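Local coordinates for protein PrgA (Enterococcus faecalis, PDB 6Z9K) that provides surface exclusion against unwanted conjugation; the part described is its CAP domain, which binds a magnesium ion, at residues E56-V61 / V158-L163; T81-D86 / A234-K239; T41-N46 / L171-F176; W107-Y112 / I123-A128. All blocks are in the same frame, centred on the assembly; numbering follows the deposited sequence.

Contact 1 of 4, residues E56-V61 / V158-L163; sequences EKNKDV and VSKYTL
Lys-59 lies alongside Tyr-161, both side chains pointing the same way, and its path can be followed atom by atom. From CB, which points away from segment 158-163, the first torsion (chi1 -78°) sets CG beside its own backbone N and over the start of the ring, where Lys-59 CG meets Tyr-161 CG at 3.5 Å. The chain then runs extended across one ring face. Lys-59 CE stands above the middle of that face, 3.7 Å from the ring centroid, in a CH-pi contact. At the tip, Lys-59 NZ keeps a cation-pi relation to the same ring and turns its charge to Glu-56 OE1, a salt bridge of 2.8 Å met on the syn side of the carboxylate. Phe-49 meets the tyrosine ring edge-to-face.

Beneath this pair the two backbones are joined directly. Tyr-161 N donates to Asn-58 O at 3.2 Å, and Lys-160 N donates to Val-61 O at 2.8 Å. Ser-159, the N-cap of helix 160-176, uses OG to accept from Thr-162 N at 3.0 Å. Lys-160 crosses the Asn-58 amide obliquely, Lys-160 CD against Asn-58 OD1 and Asn-58 CG, before NZ pairs with Glu-75.

Two N-H groups of the first helical turn are thus satisfied by carbonyls of the 56-61 turn and a third by the serine cap. The helix start is therefore closed largely by neighbouring backbone, and the lysine charge over the ring is probably balanced by the glutamate at its tip.

Contact 2 of 4, residues T81-D86 / A234-K239; sequences TELLND and ASMKSK
Ala-234 CB packs against Thr-81 CG2 at 3.7 Å and also touches Glu-82 CG; this methyl and the Met-236 side chain make the dry part of the contact, against one face of helix 70-90. The Ala-234 carbonyl takes the one direct hydrogen bond between the segments: Asn-85 ND2 reaches Ala-234 O at 2.7 Å, on a lone pair and in the plane of both groups, with an N-H...O angle of 167°. Leu-96 N holds the other end of that amide through Asn-85 OD1. Met-236 SD lies 3.8 Å from Glu-82 O and 4.1 Å from Leu-83 CD2.

Elsewhere the segments meet through water. One water donates to Glu-82 O and accepts from Met-236 N; another joins Glu-82 OE2 to Ser-235 N. Further along, Asp-86 OD2 accepts a hydrogen bond at 2.8 Å from a water that in turn accepts from Lys-239 N at 3.0 Å, close to where Ser-238 caps helix 239-245 by accepting from Glu-241 N.

The non-repetitive 234-239 segment thus packs directly through Ala-234 and the Met-236 side chain, while waters bridge the polar groups of Glu-82 and Asp-86 to its backbone; a single nearly straight hydrogen bond from the Asn-85 side-chain amide fixes its beginning.

Contact 3 of 4, residues T41-N46 / L171-F176; sequences TALEMN and LVNMLF
Asn-46 ND2, which lies 3.6 Å from Phe-176 CE2 across the contact, donates to Ala-42 O of its own segment at 2.9 Å. The donor is tilted modestly from the carbonyl plane, and the N-H...O angle is 151°. At the other end of the amide, Asn-46 OD1 accepts from Asn-17 N, so both polar atoms of the group have partners and its rotation is fixed. The side chain crosses Phe-176 at about a right angle, yet the amide and ring planes lie only 13° apart.

The Phe-176 ring is one centre of the apolar packing; Leu-43 and Val-172 make another. Ala-42 CB sits over one face of the ring, offset toward the rim and 3.4 Å from Phe-176 CG, while Leu-175 CB occupies the opposite face. Phe-22 adds an edge-to-face ring contact. Both Val-172 methyls, CG1 and CG2, meet Asn-46 CB at 3.9 Å. Leu-43 CD2 packs obliquely on Val-172 CG1 at 4.0 Å and also reaches Asn-173 OD1, whose amide nitrogen is bonded to Tyr-150 OH. Phe-176 O is buried here with no partner in the model.

The segment axes run nearly antiparallel, at 167° and 10.0 Å apart. This is antiparallel helix packing between the C-terminal ends of helices 32-45 and 160-176, with the Asn-173 side chain about 8 Å from that of the magnesium-binding His-185.

Contact 4 of 4, residues W107-Y112 / I123-A128; sequences WDIAKY and IAINKA
Tyr-112 and Lys-127 supply the aromatic part of this contact, their side chains crossing at about a right angle. Lys-127 CD lies over one face of the tyrosine ring, toward its rim and 4.1 Å from the ring centroid, in a CH-pi contact. The last torsion of the lysine bends NZ back (chi4 -70°), giving an off-centre cation-pi approach in which Lys-127 NZ is 3.6 Å from Tyr-112 CZ. At the ring edge, in its plane, stands the backbone N of Ala-128.

Apolar packing joins the two helices more closely. Ala-124 CB meets Tyr-112 CB at 3.7 Å. Ala-128 CB fits against Ile-109 CG1 at 3.5 Å, and Asp-108 CB touches the same methyl. Ile-109 CG2 crosses to Ile-125 CG1 at 3.9 Å. Separately, Ala-124 CB approaches the carbonyl oxygen Tyr-112 O to 3.3 Å, which seats the alanine directly on the end of helix 100-112.

With small alanines facing the partner, the segment axes approach to 8.2 Å at a crossing angle of 139°, so that two consecutive helices, joined by the loop between 112 and 122, pack as a hairpin that leans toward antiparallel. The pair flanks the three-stranded antiparallel sheet of the CAP domain: Ile-109 leans on strands 211-217 and 144-148, and Ile-125 also touches Glu-144.

Polar links finish the outer side. Glu-131 takes both tips of the aromatic pair, forming a salt bridge with Lys-127 NZ and a hydrogen bond with Tyr-112 OH. Asp-108 OD2 is shared between Lys-104 and Asn-132, which ties the beginning of one segment to the far end of helix 122-132.

Overall arrangement
The four contacts frame the CAP domain from several sides. Helix 160-176 is used twice, its beginning in contact 1 and its end in contact 3, whose centres lie 22 Å apart. Helix 70-90, which contact 2 joins to segment 234-239, also packs on helix 160-176 through Leu-83 CB and Leu-171 CD1 (3.9 Å). Contact 4, local in sequence, lies on the opposite side of the chain's centre from contacts 2 and 3, 27 and 29 Å away between centres. Along the chain the first segments come in the order 3, 1, 2, 4, and contact 2 crosses contacts 1 and 3, so segments from both ends of the chain pack around helices 70-90 and 160-176.

Contact 1 of 4, residues E56-V61 / V158-L163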
# COMPACT_ATOMS: atom_id res chain seq x y z
N GLU A 56 -6.09 -4.89 -19.72
CA GLU A 56 -6.37 -3.98 -20.86
C GLU A 56 -7.80 -3.44 -20.71
O GLU A 56 -7.99 -2.23 -20.92
CB GLU A 56 -6.09 -4.69 -22.18
CG GLU A 56 -4.63 -5.08 -22.32
CD GLU A 56 -3.66 -3.92 -22.55
OE1 GLU A 56 -4.13 -2.76 -22.63
OE2 GLU A 56 -2.42 -4.18 -22.67
N LYS A 57 -8.76 -4.29 -20.32
CA LYS A 57 -10.18 -3.91 -20.08
C LYS A 57 -10.30 -2.97 -18.88
O LYS A 57 -11.18 -2.12 -18.87
CB LYS A 57 -11.06 -5.14 -19.83
CG LYS A 57 -11.00 -6.16 -20.96
CD LYS A 57 -11.97 -7.32 -20.85
CE LYS A 57 -11.99 -8.14 -22.13
NZ LYS A 57 -12.79 -9.38 -21.99
N ASN A 58 -9.45 -3.14 -17.87
CA ASN A 58 -9.46 -2.26 -16.67
C ASN A 58 -9.09 -0.83 -17.09
O ASN A 58 -9.29 0.08 -16.29
CB ASN A 58 -8.53 -2.82 -15.59
CG ASN A 58 -9.15 -3.98 -14.85
OD1 ASN A 58 -10.34 -4.22 -14.96
ND2 ASN A 58 -8.36 -4.69 -14.06
N LYS A 59 -8.54 -0.63 -18.28
CA LYS A 59 -8.12 0.72 -18.75
C LYS A 59 -9.36 1.56 -19.07
O LYS A 59 -9.19 2.77 -19.16
CB LYS A 59 -7.20 0.65 -19.96
CG LYS A 59 -5.77 0.28 -19.64
CD LYS A 59 -4.86 0.31 -20.85
CE LYS A 59 -3.45 -0.17 -20.56
NZ LYS A 59 -2.70 -0.46 -21.81
N ASP A 60 -10.52 0.92 -19.24
CA ASP A 60 -11.82 1.58 -19.54
C ASP A 60 -12.77 1.42 -18.36
O ASP A 60 -13.96 1.82 -18.48
CB ASP A 60 -12.41 1.04 -20.85
CG ASP A 60 -11.57 1.40 -22.06
OD1 ASP A 60 -11.00 2.51 -22.06
OD2 ASP A 60 -11.46 0.56 -23.00
N VAL A 61 -12.29 0.92 -17.22
CA VAL A 61 -13.08 0.97 -15.96
C VAL A 61 -12.69 2.23 -15.20
O VAL A 61 -11.57 2.29 -14.65
CB VAL A 61 -12.93 -0.31 -15.11
CG1 VAL A 61 -13.80 -0.23 -13.86
CG2 VAL A 61 -13.27 -1.55 -15.90
N VAL A 158 -10.28 8.19 -12.60
CA VAL A 158 -8.97 7.54 -12.94
C VAL A 158 -9.29 6.06 -13.19
O VAL A 158 -10.18 5.54 -12.51
CB VAL A 158 -7.87 7.73 -11.86
CG1 VAL A 158 -8.29 7.28 -10.48
CG2 VAL A 158 -6.60 7.01 -12.22
N SER A 159 -8.62 5.42 -14.13
CA SER A 159 -8.98 4.03 -14.48
C SER A 159 -8.48 3.12 -13.37
O SER A 159 -7.48 3.46 -12.70
CB SER A 159 -8.47 3.58 -15.81
OG SER A 159 -7.11 3.23 -15.76
N LYS A 160 -9.16 2.00 -13.21
CA LYS A 160 -8.78 0.92 -12.28
C LYS A 160 -7.37 0.44 -12.65
O LYS A 160 -6.54 0.24 -11.76
CB LYS A 160 -9.81 -0.19 -12.43
CG LYS A 160 -9.50 -1.48 -11.70
CD LYS A 160 -10.63 -2.42 -11.73
CE LYS A 160 -10.45 -3.51 -10.72
NZ LYS A 160 -11.69 -4.31 -10.62
N TYR A 161 -7.08 0.33 -13.94
CA TYR A 161 -5.73 -0.05 -14.42
C TYR A 161 -4.70 0.91 -13.81
O TYR A 161 -3.70 0.48 -13.24
CB TYR A 161 -5.67 -0.04 -15.95
CG TYR A 161 -4.27 -0.23 -16.47
CD1 TYR A 161 -3.41 0.85 -16.63
CD2 TYR A 161 -3.79 -1.49 -16.74
CE1 TYR A 161 -2.10 0.68 -17.05
CE2 TYR A 161 -2.48 -1.68 -17.17
CZ TYR A 161 -1.64 -0.59 -17.35
OH TYR A 161 -0.33 -0.77 -17.76
N THR A 162 -4.93 2.20 -13.99
CA THR A 162 -3.99 3.25 -13.53
C THR A 162 -3.80 3.17 -12.02
O THR A 162 -2.65 3.27 -11.61
CB THR A 162 -4.47 4.64 -13.93
OG1 THR A 162 -4.40 4.59 -15.34
CG2 THR A 162 -3.60 5.74 -13.36
N LEU A 163 -4.87 3.04 -11.24
CA LEU A 163 -4.69 2.90 -9.77
C LEU A 163 -3.86 1.65 -9.45
O LEU A 163 -2.99 1.74 -8.58
CB LEU A 163 -6.04 2.81 -9.08
CG LEU A 163 -6.90 4.07 -9.14
CD1 LEU A 163 -8.32 3.77 -8.64
CD2 LEU A 163 -6.22 5.20 -8.37

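Contact 2 of 4, residues T81-D86 / A234-K239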
# COMPACT_ATOMS: atom_id res chain seq x y z
N THR A 81 -3.07 -5.33 -0.43
CA THR A 81 -2.71 -6.20 0.69
C THR A 81 -2.15 -7.50 0.12
O THR A 81 -1.22 -8.09 0.70
CB THR A 81 -3.87 -6.36 1.68
OG1 THR A 81 -4.31 -5.05 2.11
CG2 THR A 81 -3.39 -7.12 2.89
N GLU A 82 -2.70 -7.98 -0.98
CA GLU A 82 -2.15 -9.22 -1.61
C GLU A 82 -0.70 -8.97 -1.99
O GLU A 82 0.15 -9.86 -1.77
CB GLU A 82 -2.97 -9.58 -2.84
CG GLU A 82 -4.29 -10.28 -2.52
CD GLU A 82 -5.15 -10.56 -3.73
OE1 GLU A 82 -4.81 -10.07 -4.82
OE2 GLU A 82 -6.18 -11.25 -3.56
N LEU A 83 -0.42 -7.84 -2.65
CA LEU A 83 0.97 -7.59 -3.07
C LEU A 83 1.89 -7.52 -1.85
O LEU A 83 3.00 -8.12 -1.88
CB LEU A 83 1.08 -6.28 -3.85
CG LEU A 83 0.31 -6.27 -5.16
CD1 LEU A 83 0.53 -4.92 -5.89
CD2 LEU A 83 0.68 -7.43 -6.05
N LEU A 84 1.50 -6.79 -0.82
CA LEU A 84 2.37 -6.62 0.34
C LEU A 84 2.50 -7.93 1.12
O LEU A 84 3.61 -8.24 1.59
CB LEU A 84 1.85 -5.47 1.21
CG LEU A 84 2.73 -5.13 2.38
CD1 LEU A 84 4.17 -4.78 1.96
CD2 LEU A 84 2.11 -3.96 3.16
N ASN A 85 1.43 -8.66 1.28
CA ASN A 85 1.44 -9.95 2.03
C ASN A 85 2.36 -10.94 1.30
O ASN A 85 2.97 -11.78 1.98
CB ASN A 85 0.08 -10.58 2.20
CG ASN A 85 -0.67 -10.03 3.40
OD1 ASN A 85 -0.02 -9.44 4.27
ND2 ASN A 85 -1.98 -10.33 3.47
N ASP A 86 2.43 -10.89 -0.01
CA ASP A 86 3.31 -11.80 -0.77
C ASP A 86 4.75 -11.57 -0.27
O ASP A 86 5.46 -12.53 -0.00
CB ASP A 86 3.07 -11.62 -2.26
CG ASP A 86 3.98 -12.44 -3.16
OD1 ASP A 86 3.88 -13.65 -3.07
OD2 ASP A 86 4.77 -11.84 -3.93
N ALA A 234 -5.66 -11.30 3.13
CA ALA A 234 -5.61 -11.19 1.66
C ALA A 234 -4.40 -12.02 1.21
O ALA A 234 -3.34 -11.83 1.71
CB ALA A 234 -5.45 -9.75 1.25
N SER A 235 -4.61 -12.99 0.37
CA SER A 235 -3.51 -13.91 -0.05
C SER A 235 -3.68 -14.24 -1.53
O SER A 235 -4.77 -14.68 -1.91
CB SER A 235 -3.56 -15.15 0.80
OG SER A 235 -2.52 -16.04 0.40
N MET A 236 -2.65 -14.01 -2.33
CA MET A 236 -2.61 -14.45 -3.74
C MET A 236 -1.60 -15.60 -3.83
O MET A 236 -0.65 -15.60 -3.05
CB MET A 236 -2.19 -13.30 -4.67
CG MET A 236 -0.75 -12.90 -4.49
SD MET A 236 -0.21 -11.36 -5.24
CE MET A 236 -1.18 -11.30 -6.72
N LYS A 237 -1.73 -16.51 -4.81
CA LYS A 237 -0.70 -17.57 -5.01
C LYS A 237 0.59 -16.86 -5.45
O LYS A 237 0.47 -15.93 -6.24
CB LYS A 237 -1.16 -18.60 -6.04
CG LYS A 237 -1.77 -19.86 -5.44
CD LYS A 237 -0.96 -21.12 -5.74
CE LYS A 237 -1.37 -22.33 -4.93
NZ LYS A 237 -2.46 -23.10 -5.58
N SER A 238 1.74 -17.23 -4.89
CA SER A 238 3.03 -16.63 -5.26
C SER A 238 3.40 -17.11 -6.66
O SER A 238 2.90 -18.16 -7.08
CB SER A 238 4.14 -16.91 -4.27
OG SER A 238 4.64 -18.24 -4.41
N LYS A 239 4.23 -16.35 -7.37
CA LYS A 239 4.75 -16.80 -8.68
C LYS A 239 5.49 -18.12 -8.52
O LYS A 239 5.33 -19.02 -9.39
CB LYS A 239 5.69 -15.74 -9.25
CG LYS A 239 4.98 -14.64 -10.00
CD LYS A 239 5.89 -14.03 -11.06
CE LYS A 239 6.51 -12.77 -10.55
NZ LYS A 239 7.13 -12.04 -11.66
O HOH W 1 -0.54 -12.49 -1.02
O HOH W 2 -7.09 -12.34 -1.20
O HOH W 3 -6.14 -13.97 -4.85
O HOH W 4 5.04 -13.75 -6.00
O HOH W 5 1.79 -14.95 -1.89

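Contact 3 of 4, residues T41-N46 / L171-F176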
# COMPACT_ATOMS: atom_id res chain seq x y z
N THR A 41 19.14 -3.62 -9.00
CA THR A 41 18.62 -4.93 -9.47
C THR A 41 17.09 -4.90 -9.29
O THR A 41 16.32 -5.26 -10.21
CB THR A 41 19.20 -6.10 -8.65
OG1 THR A 41 20.60 -6.12 -8.92
CG2 THR A 41 18.59 -7.44 -8.98
N ALA A 42 16.64 -4.60 -8.10
CA ALA A 42 15.22 -4.71 -7.77
C ALA A 42 14.41 -3.72 -8.62
O ALA A 42 13.29 -4.06 -9.02
CB ALA A 42 15.00 -4.43 -6.33
N LEU A 43 14.88 -2.49 -8.81
CA LEU A 43 14.09 -1.51 -9.63
C LEU A 43 14.02 -1.98 -11.09
O LEU A 43 12.93 -1.93 -11.69
CB LEU A 43 14.72 -0.13 -9.52
CG LEU A 43 14.57 0.54 -8.16
CD1 LEU A 43 15.45 1.76 -8.05
CD2 LEU A 43 13.12 0.92 -7.87
N GLU A 44 15.13 -2.50 -11.63
CA GLU A 44 15.15 -3.07 -13.00
C GLU A 44 14.15 -4.22 -13.12
O GLU A 44 13.42 -4.26 -14.10
CB GLU A 44 16.58 -3.51 -13.33
CG GLU A 44 16.70 -4.29 -14.63
CD GLU A 44 16.32 -3.54 -15.89
OE1 GLU A 44 16.23 -2.29 -15.82
OE2 GLU A 44 16.14 -4.20 -16.98
N MET A 45 14.14 -5.15 -12.17
CA MET A 45 13.38 -6.41 -12.24
C MET A 45 11.89 -6.14 -11.98
O MET A 45 11.08 -7.03 -12.22
CB MET A 45 13.93 -7.43 -11.23
CG MET A 45 15.31 -7.94 -11.61
SD MET A 45 15.25 -8.87 -13.19
CE MET A 45 16.21 -7.81 -14.27
N ASN A 46 11.55 -4.92 -11.54
CA ASN A 46 10.14 -4.54 -11.27
C ASN A 46 9.71 -3.31 -12.07
O ASN A 46 8.69 -2.68 -11.69
CB ASN A 46 9.96 -4.29 -9.78
CG ASN A 46 10.03 -5.57 -8.99
OD1 ASN A 46 9.12 -6.39 -9.08
ND2 ASN A 46 11.12 -5.76 -8.25
N LEU A 171 4.63 0.72 -4.11
CA LEU A 171 5.22 -0.30 -3.22
C LEU A 171 6.65 -0.59 -3.65
O LEU A 171 7.49 -0.76 -2.77
CB LEU A 171 4.36 -1.57 -3.25
CG LEU A 171 2.98 -1.45 -2.61
CD1 LEU A 171 2.15 -2.70 -2.86
CD2 LEU A 171 3.09 -1.14 -1.12
N VAL A 172 6.91 -0.69 -4.95
CA VAL A 172 8.28 -1.00 -5.47
C VAL A 172 9.20 0.10 -4.97
O VAL A 172 10.32 -0.20 -4.52
CB VAL A 172 8.27 -1.15 -6.99
CG1 VAL A 172 9.61 -1.07 -7.63
CG2 VAL A 172 7.54 -2.43 -7.39
N ASN A 173 8.76 1.33 -5.08
CA ASN A 173 9.61 2.49 -4.71
C ASN A 173 9.85 2.52 -3.21
O ASN A 173 11.00 2.90 -2.82
CB ASN A 173 9.00 3.79 -5.23
CG ASN A 173 9.22 3.98 -6.72
OD1 ASN A 173 10.03 3.29 -7.36
ND2 ASN A 173 8.49 4.96 -7.25
N MET A 174 8.88 2.13 -2.41
CA MET A 174 9.03 2.14 -0.96
C MET A 174 9.90 0.96 -0.51
O MET A 174 10.66 1.14 0.41
CB MET A 174 7.68 2.11 -0.27
CG MET A 174 6.97 3.45 -0.41
SD MET A 174 5.32 3.39 0.36
CE MET A 174 4.91 5.13 0.29
N LEU A 175 9.78 -0.20 -1.17
CA LEU A 175 10.59 -1.37 -0.76
C LEU A 175 12.04 -1.23 -1.25
O LEU A 175 12.91 -1.78 -0.56
CB LEU A 175 9.96 -2.63 -1.33
CG LEU A 175 8.59 -2.95 -0.78
CD1 LEU A 175 7.96 -4.09 -1.58
CD2 LEU A 175 8.65 -3.35 0.67
N PHE A 176 12.31 -0.63 -2.40
CA PHE A 176 13.64 -0.72 -3.04
C PHE A 176 14.30 0.63 -3.34
O PHE A 176 15.42 0.60 -3.86
CB PHE A 176 13.58 -1.55 -4.32
CG PHE A 176 12.88 -2.86 -4.17
CD1 PHE A 176 13.31 -3.80 -3.22
CD2 PHE A 176 11.87 -3.20 -5.03
CE1 PHE A 176 12.65 -5.01 -3.10
CE2 PHE A 176 11.22 -4.41 -4.90
CZ PHE A 176 11.62 -5.33 -3.95

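Contact 4 of 4, residues W107-Y112 / I123-A128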
# COMPACT_ATOMS: atom_id res chain seq x y z
N TRP A 107 -10.31 5.53 4.94
CA TRP A 107 -11.10 6.52 4.19
C TRP A 107 -11.37 7.74 5.08
O TRP A 107 -11.49 8.86 4.52
CB TRP A 107 -12.34 5.87 3.55
CG TRP A 107 -11.90 5.10 2.34
CD1 TRP A 107 -11.61 3.76 2.29
CD2 TRP A 107 -11.60 5.63 1.04
NE1 TRP A 107 -11.20 3.42 1.03
CE2 TRP A 107 -11.16 4.55 0.25
CE3 TRP A 107 -11.68 6.90 0.45
CZ2 TRP A 107 -10.82 4.71 -1.10
CZ3 TRP A 107 -11.31 7.05 -0.87
CH2 TRP A 107 -10.91 5.97 -1.64
N ASP A 108 -11.48 7.56 6.40
CA ASP A 108 -11.56 8.72 7.31
C ASP A 108 -10.26 9.54 7.22
O ASP A 108 -10.35 10.80 7.16
CB ASP A 108 -11.96 8.30 8.72
CG ASP A 108 -13.41 7.95 8.89
OD1 ASP A 108 -14.21 8.15 7.91
OD2 ASP A 108 -13.73 7.45 9.97
N ILE A 109 -9.11 8.88 7.22
CA ILE A 109 -7.83 9.64 7.09
C ILE A 109 -7.89 10.43 5.78
O ILE A 109 -7.51 11.58 5.74
CB ILE A 109 -6.61 8.73 7.22
CG1 ILE A 109 -6.45 8.18 8.65
CG2 ILE A 109 -5.35 9.43 6.69
CD1 ILE A 109 -5.36 7.17 8.85
N ALA A 110 -8.32 9.81 4.70
CA ALA A 110 -8.31 10.43 3.36
C ALA A 110 -9.25 11.65 3.38
O ALA A 110 -8.81 12.77 2.95
CB ALA A 110 -8.68 9.37 2.32
N LYS A 111 -10.45 11.49 3.90
CA LYS A 111 -11.47 12.56 3.98
C LYS A 111 -10.94 13.76 4.78
O LYS A 111 -11.14 14.93 4.37
CB LYS A 111 -12.71 12.00 4.69
CG LYS A 111 -13.87 12.95 4.73
CD LYS A 111 -15.15 12.26 5.13
CE LYS A 111 -15.20 11.79 6.56
NZ LYS A 111 -16.61 11.82 7.01
N TYR A 112 -10.23 13.51 5.87
CA TYR A 112 -9.78 14.57 6.78
C TYR A 112 -8.46 15.18 6.31
O TYR A 112 -8.09 16.22 6.88
CB TYR A 112 -9.66 14.02 8.20
CG TYR A 112 -10.98 13.63 8.83
CD1 TYR A 112 -12.21 14.10 8.36
CD2 TYR A 112 -11.00 12.85 9.97
CE1 TYR A 112 -13.40 13.78 8.99
CE2 TYR A 112 -12.17 12.51 10.61
CZ TYR A 112 -13.38 13.01 10.13
OH TYR A 112 -14.54 12.68 10.79
N ILE A 123 -2.79 15.96 11.89
CA ILE A 123 -4.06 16.34 12.56
C ILE A 123 -5.17 15.43 12.02
O ILE A 123 -5.96 14.90 12.81
CB ILE A 123 -4.40 17.81 12.31
CG1 ILE A 123 -3.41 18.67 13.07
CG2 ILE A 123 -5.85 18.08 12.69
CD1 ILE A 123 -3.54 20.09 12.81
N ALA A 124 -5.21 15.22 10.72
CA ALA A 124 -6.19 14.34 10.08
C ALA A 124 -6.03 12.90 10.58
O ALA A 124 -7.04 12.20 10.85
CB ALA A 124 -6.03 14.34 8.59
N ILE A 125 -4.79 12.40 10.63
CA ILE A 125 -4.56 11.00 11.01
C ILE A 125 -5.04 10.76 12.44
O ILE A 125 -5.73 9.77 12.69
CB ILE A 125 -3.07 10.67 10.79
CG1 ILE A 125 -2.71 10.72 9.29
CG2 ILE A 125 -2.72 9.32 11.39
CD1 ILE A 125 -1.20 10.81 9.02
N ASN A 126 -4.66 11.63 13.36
CA ASN A 126 -5.06 11.47 14.77
C ASN A 126 -6.56 11.70 14.98
O ASN A 126 -7.14 11.00 15.80
CB ASN A 126 -4.22 12.37 15.64
CG ASN A 126 -2.81 11.82 15.76
OD1 ASN A 126 -2.65 10.66 16.10
ND2 ASN A 126 -1.79 12.64 15.47
N LYS A 127 -7.15 12.59 14.20
CA LYS A 127 -8.61 12.79 14.33
C LYS A 127 -9.32 11.51 13.88
O LYS A 127 -10.28 11.04 14.55
CB LYS A 127 -9.07 13.98 13.49
CG LYS A 127 -10.54 14.33 13.59
CD LYS A 127 -10.91 15.50 12.68
CE LYS A 127 -12.21 16.16 13.06
NZ LYS A 127 -13.42 15.33 12.82
N ALA A 128 -8.95 10.98 12.75
CA ALA A 128 -9.49 9.71 12.24
C ALA A 128 -9.23 8.60 13.26
O ALA A 128 -10.09 7.76 13.49
CB ALA A 128 -8.89 9.37 10.89